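Long-range contacts in galactan 1,3-beta-galactosidase (PDB 7BYS), which probably removes galactose units from the ends of beta-1,3-galactan chains as a family 43 glycoside hydrolase that also carries a calcium-binding carbohydrate-binding module: residues 335-346 / 406-417; 353-361 / 419-427. One frame throughout, in Å; residues are numbered along the deposited sequence. Where two conformers were deposited one is given.

Contact 1: 335-346 / 406-417. With NAG (2-acetamido-2-deoxy-beta-D-glucopyranose), chain E.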
loop_
_atom_site.group_PDB
_atom_site.type_symbol
_atom_site.label_atom_id
_atom_site.label_comp_id
_atom_site.label_asym_id
_atom_site.label_seq_id
_atom_site.Cartn_x
_atom_site.Cartn_y
_atom_site.Cartn_z
ATOM N N LEU A 335 1.474 17.796 23.052
ATOM C CA LEU A 335 0.118 17.281 23.135
ATOM C C LEU A 335 0.138 15.949 23.851
ATOM O O LEU A 335 1.072 15.156 23.704
ATOM C CB LEU A 335 -0.472 17.065 21.743
ATOM C CG LEU A 335 -0.943 18.334 21.047
ATOM C CD1 LEU A 335 -1.344 17.992 19.603
ATOM C CD2 LEU A 335 -2.090 19.009 21.806
ATOM N N GLY A 336 -0.923 15.694 24.610
ATOM C CA GLY A 336 -0.916 14.602 25.556
ATOM C C GLY A 336 -0.121 15.003 26.776
ATOM O O GLY A 336 0.464 16.083 26.847
ATOM N N HIS A 337 -0.094 14.102 27.757
ATOM C CA HIS A 337 0.636 14.347 28.993
ATOM C C HIS A 337 0.285 15.722 29.556
ATOM O O HIS A 337 1.153 16.530 29.900
ATOM C CB HIS A 337 2.143 14.198 28.759
ATOM C CG HIS A 337 2.946 14.088 30.016
ATOM N ND1 HIS A 337 3.320 15.188 30.759
ATOM C CD2 HIS A 337 3.456 13.010 30.656
ATOM C CE1 HIS A 337 4.021 14.790 31.806
ATOM N NE2 HIS A 337 4.117 13.473 31.768
ATOM N N GLY A 338 -1.013 16.020 29.576
ATOM C CA GLY A 338 -1.499 17.269 30.132
ATOM C C GLY A 338 -1.660 18.429 29.165
ATOM O O GLY A 338 -2.020 19.528 29.604
ATOM N N GLY A 339 -1.405 18.242 27.876
ATOM C CA GLY A 339 -1.593 19.297 26.888
ATOM C C GLY A 339 -2.650 18.900 25.876
ATOM O O GLY A 339 -2.680 17.756 25.422
ATOM N N THR A 340 -3.519 19.848 25.527
ATOM C CA THR A 340 -4.574 19.598 24.551
ATOM C C THR A 340 -4.644 20.727 23.541
ATOM O O THR A 340 -4.127 21.824 23.753
ATOM C CB THR A 340 -5.967 19.460 25.210
ATOM O OG1 THR A 340 -6.305 20.681 25.876
ATOM C CG2 THR A 340 -5.979 18.324 26.205
ATOM N N VAL A 341 -5.294 20.447 22.413
ATOM C CA VAL A 341 -5.714 21.500 21.503
ATOM C C VAL A 341 -7.121 21.169 21.036
ATOM O O VAL A 341 -7.445 20.005 20.777
ATOM C CB VAL A 341 -4.722 21.745 20.336
ATOM C CG1 VAL A 341 -4.662 20.549 19.375
ATOM C CG2 VAL A 341 -5.078 23.035 19.585
ATOM N N THR A 342 -7.974 22.186 20.990
ATOM C CA THR A 342 -9.355 22.022 20.574
ATOM C C THR A 342 -9.556 22.892 19.351
ATOM O O THR A 342 -9.339 24.107 19.402
ATOM C CB THR A 342 -10.305 22.444 21.698
ATOM O OG1 THR A 342 -10.086 21.607 22.836
ATOM C CG2 THR A 342 -11.756 22.304 21.257
ATOM N N ILE A 343 -9.925 22.265 18.242
ATOM C CA ILE A 343 -10.263 22.994 17.031
ATOM C C ILE A 343 -11.757 23.259 17.063
ATOM O O ILE A 343 -12.565 22.326 17.118
ATOM C CB ILE A 343 -9.840 22.215 15.778
ATOM C CG1 ILE A 343 -8.311 22.060 15.791
ATOM C CG2 ILE A 343 -10.296 22.940 14.522
ATOM C CD1 ILE A 343 -7.745 21.353 14.594
ATOM N N ASN A 344 -12.116 24.533 17.082
ATOM C CA ASN A 344 -13.500 24.951 17.192
ATOM C C ASN A 344 -14.015 25.412 15.836
ATOM O O ASN A 344 -13.256 25.613 14.883
ATOM C CB ASN A 344 -13.626 26.081 18.223
ATOM C CG ASN A 344 -13.492 25.579 19.644
ATOM O OD1 ASN A 344 -14.303 24.788 20.112
ATOM N ND2 ASN A 344 -12.458 26.043 20.344
ATOM N N ASN A 345 -15.337 25.569 15.767
ATOM C CA ASN A 345 -16.015 26.043 14.561
ATOM C C ASN A 345 -15.697 25.170 13.350
ATOM O O ASN A 345 -15.474 25.664 12.242
ATOM C CB ASN A 345 -15.738 27.522 14.297
ATOM C CG ASN A 345 -16.273 28.400 15.403
ATOM O OD1 ASN A 345 -17.437 28.287 15.782
ATOM N ND2 ASN A 345 -15.417 29.243 15.958
ATOM N N VAL A 346 -15.649 23.863 13.577
ATOM C CA VAL A 346 -15.571 22.901 12.486
ATOM C C VAL A 346 -16.976 22.759 11.906
ATOM O O VAL A 346 -17.850 22.139 12.517
ATOM C CB VAL A 346 -15.021 21.557 12.971
ATOM C CG1 VAL A 346 -14.940 20.562 11.814
ATOM C CG2 VAL A 346 -13.650 21.758 13.600
ATOM N N ASN A 406 -18.825 22.510 15.235
ATOM C CA ASN A 406 -18.377 21.389 16.040
ATOM C C ASN A 406 -17.015 21.723 16.617
ATOM O O ASN A 406 -16.293 22.573 16.095
ATOM C CB ASN A 406 -18.215 20.130 15.183
ATOM C CG ASN A 406 -19.530 19.629 14.633
ATOM O OD1 ASN A 406 -20.177 18.783 15.240
ATOM N ND2 ASN A 406 -19.925 20.146 13.474
ATOM N N SER A 407 -16.673 21.036 17.704
ATOM C CA SER A 407 -15.341 21.109 18.292
ATOM C C SER A 407 -14.707 19.726 18.284
ATOM O O SER A 407 -15.388 18.716 18.491
ATOM C CB SER A 407 -15.415 21.609 19.743
ATOM O OG SER A 407 -15.748 20.552 20.637
ATOM N N ILE A 408 -13.401 19.678 18.032
ATOM C CA ILE A 408 -12.644 18.431 18.084
ATOM C C ILE A 408 -11.442 18.658 18.987
ATOM O O ILE A 408 -10.640 19.564 18.735
ATOM C CB ILE A 408 -12.187 17.962 16.694
ATOM C CG1 ILE A 408 -13.365 17.920 15.713
ATOM C CG2 ILE A 408 -11.532 16.596 16.800
ATOM C CD1 ILE A 408 -12.940 17.692 14.258
ATOM N N THR A 409 -11.319 17.851 20.038
ATOM C CA THR A 409 -10.265 18.016 21.034
ATOM C C THR A 409 -9.258 16.881 20.897
ATOM O O THR A 409 -9.642 15.706 20.842
ATOM C CB THR A 409 -10.850 18.041 22.448
ATOM O OG1 THR A 409 -11.656 19.214 22.604
ATOM C CG2 THR A 409 -9.742 18.097 23.475
ATOM N N PHE A 410 -7.975 17.235 20.867
ATOM C CA PHE A 410 -6.874 16.292 20.698
ATOM C C PHE A 410 -6.000 16.274 21.944
ATOM O O PHE A 410 -5.638 17.332 22.470
ATOM C CB PHE A 410 -6.017 16.689 19.493
ATOM C CG PHE A 410 -6.768 16.690 18.203
ATOM C CD1 PHE A 410 -6.835 15.533 17.438
ATOM C CD2 PHE A 410 -7.400 17.838 17.745
ATOM C CE1 PHE A 410 -7.536 15.518 16.238
ATOM C CE2 PHE A 410 -8.099 17.824 16.553
ATOM C CZ PHE A 410 -8.165 16.661 15.798
ATOM N N GLY A 411 -5.670 15.069 22.406
ATOM C CA GLY A 411 -4.676 14.876 23.437
ATOM C C GLY A 411 -5.196 14.809 24.855
ATOM O O GLY A 411 -4.385 14.660 25.774
ATOM N N SER A 412 -6.506 14.921 25.067
ATOM C CA SER A 412 -7.037 14.791 26.416
ATOM C C SER A 412 -6.898 13.360 26.909
ATOM O O SER A 412 -6.988 12.400 26.139
ATOM C CB SER A 412 -8.499 15.235 26.460
ATOM O OG SER A 412 -9.343 14.350 25.747
ATOM N N GLY A 413 -6.650 13.228 28.211
ATOM C CA GLY A 413 -6.707 11.936 28.868
ATOM C C GLY A 413 -5.734 10.901 28.358
ATOM O O GLY A 413 -6.071 9.713 28.323
ATOM N N GLN A 414 -4.541 11.309 27.946
ATOM C CA GLN A 414 -3.498 10.351 27.612
ATOM C C GLN A 414 -2.227 10.711 28.362
ATOM O O GLN A 414 -1.830 11.880 28.406
ATOM C CB GLN A 414 -3.265 10.227 26.097
ATOM C CG GLN A 414 -2.819 11.491 25.411
ATOM C CD GLN A 414 -2.657 11.308 23.897
ATOM O OE1 GLN A 414 -3.469 11.796 23.110
ATOM N NE2 GLN A 414 -1.602 10.599 23.494
ATOM N N SER A 415 -1.611 9.695 28.970
ATOM C CA SER A 415 -0.388 9.873 29.738
ATOM C C SER A 415 0.815 10.122 28.842
ATOM O O SER A 415 1.733 10.858 29.225
ATOM C CB SER A 415 -0.149 8.622 30.586
ATOM O OG SER A 415 0.826 8.866 31.580
ATOM N N ASN A 416 0.829 9.516 27.659
ATOM C CA ASN A 416 1.924 9.639 26.715
ATOM C C ASN A 416 1.748 10.883 25.848
ATOM O O ASN A 416 0.638 11.382 25.646
ATOM C CB ASN A 416 1.956 8.408 25.807
ATOM C CG ASN A 416 0.604 8.135 25.137
ATOM O OD1 ASN A 416 -0.430 8.063 25.798
ATOM N ND2 ASN A 416 0.616 7.980 23.820
ATOM N N TYR A 417 2.865 11.382 25.322
ATOM C CA TYR A 417 2.808 12.469 24.354
ATOM C C TYR A 417 2.319 11.955 23.002
ATOM O O TYR A 417 2.802 10.934 22.493
ATOM C CB TYR A 417 4.190 13.089 24.179
ATOM C CG TYR A 417 4.616 13.978 25.320
ATOM C CD1 TYR A 417 4.042 15.227 25.502
ATOM C CD2 TYR A 417 5.593 13.568 26.213
ATOM C CE1 TYR A 417 4.433 16.047 26.547
ATOM C CE2 TYR A 417 5.992 14.384 27.259
ATOM C CZ TYR A 417 5.408 15.618 27.421
ATOM O OH TYR A 417 5.804 16.428 28.463
HETATM C C1 NAG E . 0.069 4.724 22.149
HETATM C C2 NAG E . 0.117 3.207 22.259
HETATM C C3 NAG E . 1.027 2.770 23.352
HETATM C C4 NAG E . 2.405 3.353 23.207
HETATM C C5 NAG E . 2.356 4.875 23.118
HETATM C C6 NAG E . 3.731 5.394 22.824
HETATM C C7 NAG E . -1.927 1.825 21.567
HETATM C C8 NAG E . -3.352 1.322 21.824
HETATM N N2 NAG E . -1.277 2.722 22.520
HETATM O O3 NAG E . 1.120 1.319 23.317
HETATM O O4 NAG E . 3.212 3.006 24.335
HETATM O O5 NAG E . 1.452 5.307 22.046
HETATM O O6 NAG E . 3.700 6.798 22.823
HETATM O O7 NAG E . -1.348 1.482 20.590
HETATM O O HOH W 1 -3.419 15.400 28.198
#

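Contact 2: 353-361 / 419-427. With CA (calcium ion), chain F.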
loop_
_atom_site.group_PDB
_atom_site.type_symbol
_atom_site.label_atom_id
_atom_site.label_comp_id
_atom_site.label_asym_id
_atom_site.label_seq_id
_atom_site.Cartn_x
_atom_site.Cartn_y
_atom_site.Cartn_z
ATOM N N HIS A 353 -18.009 11.921 8.805
ATOM C CA HIS A 353 -17.037 12.565 7.937
ATOM C C HIS A 353 -15.646 12.019 8.203
ATOM O O HIS A 353 -15.238 11.868 9.356
ATOM C CB HIS A 353 -17.050 14.080 8.151
ATOM C CG HIS A 353 -18.305 14.724 7.657
ATOM N ND1 HIS A 353 -18.386 15.349 6.433
ATOM C CD2 HIS A 353 -19.540 14.802 8.207
ATOM C CE1 HIS A 353 -19.616 15.801 6.254
ATOM N NE2 HIS A 353 -20.336 15.479 7.316
ATOM N N TRP A 354 -14.926 11.721 7.122
ATOM C CA TRP A 354 -13.510 11.412 7.242
ATOM C C TRP A 354 -12.735 12.682 7.545
ATOM O O TRP A 354 -12.938 13.716 6.905
ATOM C CB TRP A 354 -13.003 10.811 5.937
ATOM C CG TRP A 354 -13.358 9.383 5.807
ATOM C CD1 TRP A 354 -14.241 8.838 4.918
ATOM C CD2 TRP A 354 -12.862 8.297 6.599
ATOM N NE1 TRP A 354 -14.317 7.486 5.101
ATOM C CE2 TRP A 354 -13.474 7.124 6.120
ATOM C CE3 TRP A 354 -11.932 8.199 7.639
ATOM C CZ2 TRP A 354 -13.206 5.871 6.661
ATOM C CZ3 TRP A 354 -11.670 6.951 8.180
ATOM C CH2 TRP A 354 -12.299 5.806 7.687
ATOM N N VAL A 355 -11.833 12.597 8.518
ATOM C CA VAL A 355 -10.967 13.705 8.890
ATOM C C VAL A 355 -9.525 13.219 8.819
ATOM O O VAL A 355 -9.176 12.204 9.428
ATOM C CB VAL A 355 -11.313 14.231 10.298
ATOM C CG1 VAL A 355 -10.434 15.414 10.656
ATOM C CG2 VAL A 355 -12.806 14.614 10.381
ATOM N N ALA A 356 -8.701 13.931 8.069
ATOM C CA ALA A 356 -7.286 13.608 7.970
ATOM C C ALA A 356 -6.508 14.417 8.999
ATOM O O ALA A 356 -6.615 15.645 9.045
ATOM C CB ALA A 356 -6.761 13.913 6.568
ATOM N N LEU A 357 -5.720 13.728 9.810
ATOM C CA LEU A 357 -4.880 14.360 10.821
ATOM C C LEU A 357 -3.457 14.436 10.277
ATOM O O LEU A 357 -2.829 13.400 10.034
ATOM C CB LEU A 357 -4.915 13.572 12.130
ATOM C CG LEU A 357 -6.273 13.107 12.661
ATOM C CD1 LEU A 357 -6.095 12.364 13.986
ATOM C CD2 LEU A 357 -7.229 14.270 12.806
ATOM N N TYR A 358 -2.967 15.658 10.061
ATOM C CA TYR A 358 -1.607 15.888 9.580
ATOM C C TYR A 358 -0.704 16.127 10.782
ATOM O O TYR A 358 -0.937 17.051 11.571
ATOM C CB TYR A 358 -1.568 17.080 8.628
ATOM C CG TYR A 358 -2.118 16.768 7.262
ATOM C CD1 TYR A 358 -3.483 16.556 7.062
ATOM C CD2 TYR A 358 -1.269 16.687 6.167
ATOM C CE1 TYR A 358 -3.977 16.241 5.794
ATOM C CE2 TYR A 358 -1.755 16.385 4.907
ATOM C CZ TYR A 358 -3.100 16.158 4.738
ATOM O OH TYR A 358 -3.553 15.858 3.471
ATOM N N PHE A 359 0.320 15.298 10.934
ATOM C CA PHE A 359 1.144 15.323 12.133
ATOM C C PHE A 359 2.587 15.010 11.752
ATOM O O PHE A 359 2.866 14.469 10.677
ATOM C CB PHE A 359 0.649 14.270 13.142
ATOM C CG PHE A 359 0.838 12.867 12.647
ATOM C CD1 PHE A 359 2.020 12.187 12.897
ATOM C CD2 PHE A 359 -0.133 12.264 11.854
ATOM C CE1 PHE A 359 2.218 10.916 12.401
ATOM C CE2 PHE A 359 0.055 10.989 11.357
ATOM C CZ PHE A 359 1.235 10.316 11.628
ATOM N N ALA A 360 3.508 15.337 12.650
ATOM C CA ALA A 360 4.897 14.915 12.541
ATOM C C ALA A 360 5.239 14.088 13.769
ATOM O O ALA A 360 4.880 14.455 14.891
ATOM C CB ALA A 360 5.834 16.127 12.448
ATOM N N ASN A 361 5.917 12.968 13.563
ATOM C CA ASN A 361 6.330 12.100 14.667
ATOM C C ASN A 361 7.770 11.691 14.383
ATOM O O ASN A 361 8.013 10.781 13.584
ATOM C CB ASN A 361 5.415 10.888 14.774
ATOM C CG ASN A 361 5.905 9.860 15.780
ATOM O OD1 ASN A 361 6.814 10.119 16.575
ATOM N ND2 ASN A 361 5.302 8.684 15.753
ATOM N N ALA A 419 1.755 12.760 18.795
ATOM C CA ALA A 419 2.598 13.427 17.818
ATOM C C ALA A 419 2.227 14.905 17.711
ATOM O O ALA A 419 1.169 15.344 18.166
ATOM C CB ALA A 419 2.478 12.761 16.440
ATOM N N ASP A 420 3.127 15.681 17.121
ATOM C CA ASP A 420 2.863 17.096 16.892
ATOM C C ASP A 420 1.823 17.268 15.792
ATOM O O ASP A 420 1.968 16.714 14.696
ATOM C CB ASP A 420 4.155 17.821 16.512
ATOM C CG ASP A 420 5.188 17.796 17.622
ATOM O OD1 ASP A 420 4.804 17.603 18.790
ATOM O OD2 ASP A 420 6.390 17.979 17.319
ATOM N N LEU A 421 0.784 18.056 16.060
ATOM C CA LEU A 421 -0.344 18.188 15.141
ATOM C C LEU A 421 -0.202 19.457 14.312
ATOM O O LEU A 421 -0.136 20.562 14.859
ATOM C CB LEU A 421 -1.663 18.193 15.914
ATOM C CG LEU A 421 -2.928 18.077 15.054
ATOM C CD1 LEU A 421 -3.042 16.705 14.368
ATOM C CD2 LEU A 421 -4.170 18.343 15.904
ATOM N N ASP A 422 -0.162 19.295 12.987
ATOM C CA ASP A 422 0.016 20.390 12.043
ATOM C C ASP A 422 -1.318 21.019 11.665
ATOM O O ASP A 422 -1.484 22.239 11.774
ATOM C CB ASP A 422 0.714 19.848 10.785
ATOM C CG ASP A 422 1.011 20.914 9.762
ATOM O OD1 ASP A 422 0.793 22.107 10.028
ATOM O OD2 ASP A 422 1.479 20.548 8.661
ATOM N N LYS A 423 -2.258 20.203 11.201
ATOM C CA LYS A 423 -3.571 20.663 10.772
ATOM C C LYS A 423 -4.454 19.434 10.628
ATOM O O LYS A 423 -3.984 18.294 10.719
ATOM C CB LYS A 423 -3.510 21.420 9.433
ATOM C CG LYS A 423 -2.985 20.599 8.252
ATOM C CD LYS A 423 -3.227 21.339 6.943
ATOM C CE LYS A 423 -2.925 20.457 5.749
ATOM N NZ LYS A 423 -3.457 21.085 4.501
ATOM N N ILE A 424 -5.744 19.678 10.406
ATOM C CA ILE A 424 -6.694 18.636 10.043
ATOM C C ILE A 424 -7.408 19.075 8.774
ATOM O O ILE A 424 -7.524 20.269 8.488
ATOM C CB ILE A 424 -7.704 18.288 11.171
ATOM C CG1 ILE A 424 -8.726 19.420 11.392
ATOM C CG2 ILE A 424 -6.974 17.949 12.468
ATOM C CD1 ILE A 424 -9.821 19.071 12.392
ATOM N N ILE A 425 -7.860 18.103 7.994
ATOM C CA ILE A 425 -8.720 18.359 6.844
ATOM C C ILE A 425 -9.986 17.544 7.025
ATOM O O ILE A 425 -9.927 16.318 7.201
ATOM C CB ILE A 425 -8.048 18.039 5.498
ATOM C CG1 ILE A 425 -6.697 18.752 5.379
ATOM C CG2 ILE A 425 -8.983 18.436 4.358
ATOM C CD1 ILE A 425 -5.968 18.504 4.036
ATOM N N VAL A 426 -11.124 18.226 7.001
ATOM C CA VAL A 426 -12.430 17.608 7.188
ATOM C C VAL A 426 -13.081 17.442 5.822
ATOM O O VAL A 426 -13.321 18.426 5.111
ATOM C CB VAL A 426 -13.316 18.451 8.116
ATOM C CG1 VAL A 426 -14.706 17.829 8.222
ATOM C CG2 VAL A 426 -12.685 18.576 9.499
ATOM N N TYR A 427 -13.377 16.197 5.464
ATOM C CA TYR A 427 -13.958 15.875 4.169
ATOM C C TYR A 427 -15.449 15.613 4.314
ATOM O O TYR A 427 -15.992 15.608 5.419
ATOM C CB TYR A 427 -13.252 14.652 3.562
ATOM C CG TYR A 427 -11.803 14.922 3.231
ATOM C CD1 TYR A 427 -11.452 15.515 2.030
ATOM C CD2 TYR A 427 -10.790 14.605 4.136
ATOM C CE1 TYR A 427 -10.141 15.780 1.719
ATOM C CE2 TYR A 427 -9.470 14.859 3.830
ATOM C CZ TYR A 427 -9.154 15.449 2.620
ATOM O OH TYR A 427 -7.859 15.722 2.278
ATOM O OXT TYR A 427 -16.139 15.406 3.317
HETATM CA CA CA F . 0.008 24.106 10.897
#

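Contact 1: 335-346 / 406-417
Strands 339-346 and 406-410 pair antiparallel near the middle of the five-stranded sheet of the carbohydrate-binding module, and the loops at one end, 335-338 and 411-417, carry the contact on beyond the ladder. Val-341 with Phe-410 and Ile-343 with Ile-408 are hydrogen-bonded pairs, their side chains turned into the core. There CD1 of Ile-343 meets CE2 of Phe-410 at 4.1 Å. The non-hydrogen-bonded pair between them, Thr-342 and Thr-409, lies on the other face, where the two OG1 hydroxyls share a hydrogen bond of 2.9 Å. At the far end the side-chain amide of Asn-406 reaches back, ND2 to O of Val-346 at 3.0 Å, with the acceptor in the amide plane; its OD1 is taken by Asn-402 and Asn-374. In the loops, the type I' turn 336-339 is tied to the 411-417 loop by the bond from His-337 N to Gln-414 O, 2.9 Å. CB of His-337 sits over one face of the Tyr-417 ring, 3.8 Å from its centroid, a CH-pi contact; with CG anti to the backbone N (chi1 -165°) the imidazole runs on past that ring toward the hydroxyl. The two rings, their planes 21° from parallel, are too far offset to stack face on face. Arg-367 and Tyr-334, which bind beta-D-galactose, lie beside Tyr-417, so the loop end of this strand pair borders the sugar site of a beta-sandwich carbohydrate-binding module, consistent with the CBM35 family.

Contact 2: 353-361 / 419-427
A classic beta bulge interrupts the ladder where Asp-422 and Lys-423 both face Tyr-358. The carbonyl O of Tyr-358 receives the N-H of Asp-422 at 2.8 Å and, weakly, that of Lys-423, and the register moves by one residue. At the bulge Asp-422 binds calcium twice, through its backbone O and through OD1 at 2.3 Å. Its CG lies anti to the backbone N (chi1 -177°), which brings the carboxylate round to the same ion as the carbonyl; Glu-308, Glu-310, Ser-327 and Lys-330 supply the other protein ligands.

Lys-423, fully extended beyond CG, runs alongside Tyr-358 and lays CE over the centre of its ring, 4.0 Å from the centroid. NZ continues almost along the ring normal to 4.9 Å from that centroid, a cation-pi contact. CD1 of Ile-425 meets CE1 of the same ring at 3.5 Å, and Tyr-358 OH bonds to Asp-288, as does Tyr-427 OH. A leucine in place of Tyr-358 would probably leave the Lys-423 ammonium without its aromatic partner and Asp-288 with one hydroxyl fewer.

Strands 353-360 and 420-426 are the central pair of the four-stranded sheet in the module's beta-sandwich. Val-355, Leu-357, Ile-424 and Val-426 are among the residues on its core-facing side, where CD2 of Leu-357 and CG2 of Ile-424 lie side by side, 3.7 Å apart.

Beyond the bulge, CB of Ala-419 packs against CD1 of Phe-359 at 3.6 Å, and the neighbouring Asp-420 belongs to the beta-D-galactose site. At the opposite end, His-353 ND1 donates to a lone pair of the terminal carboxylate, Tyr-427 O, at 2.6 Å; the acceptor lies near the imidazole plane, and Gly-350 O engages NE2.

In the fold
Both contacts lie in the C-terminal module, within residues 305-427. From the N terminus the chain passes through strand 339-349 and directly into 352-360, one in each sheet, and later through 405-410 and, after the loop 411-419, into 420-426, again one in each. Contact 1 closes a loop when 406-417 returns to 335-346; contact 2 closes another when 419-427 returns to 353-361, so the two loops cross. The five-stranded sheet of contact 1 packs on the four-stranded sheet of contact 2, the centres of the two contacts about 12 Å apart. Phe-410 bridges them: CE1 touches CD2 of Leu-357 at 3.7 Å, with Leu-421 and Ile-424 also against its ring.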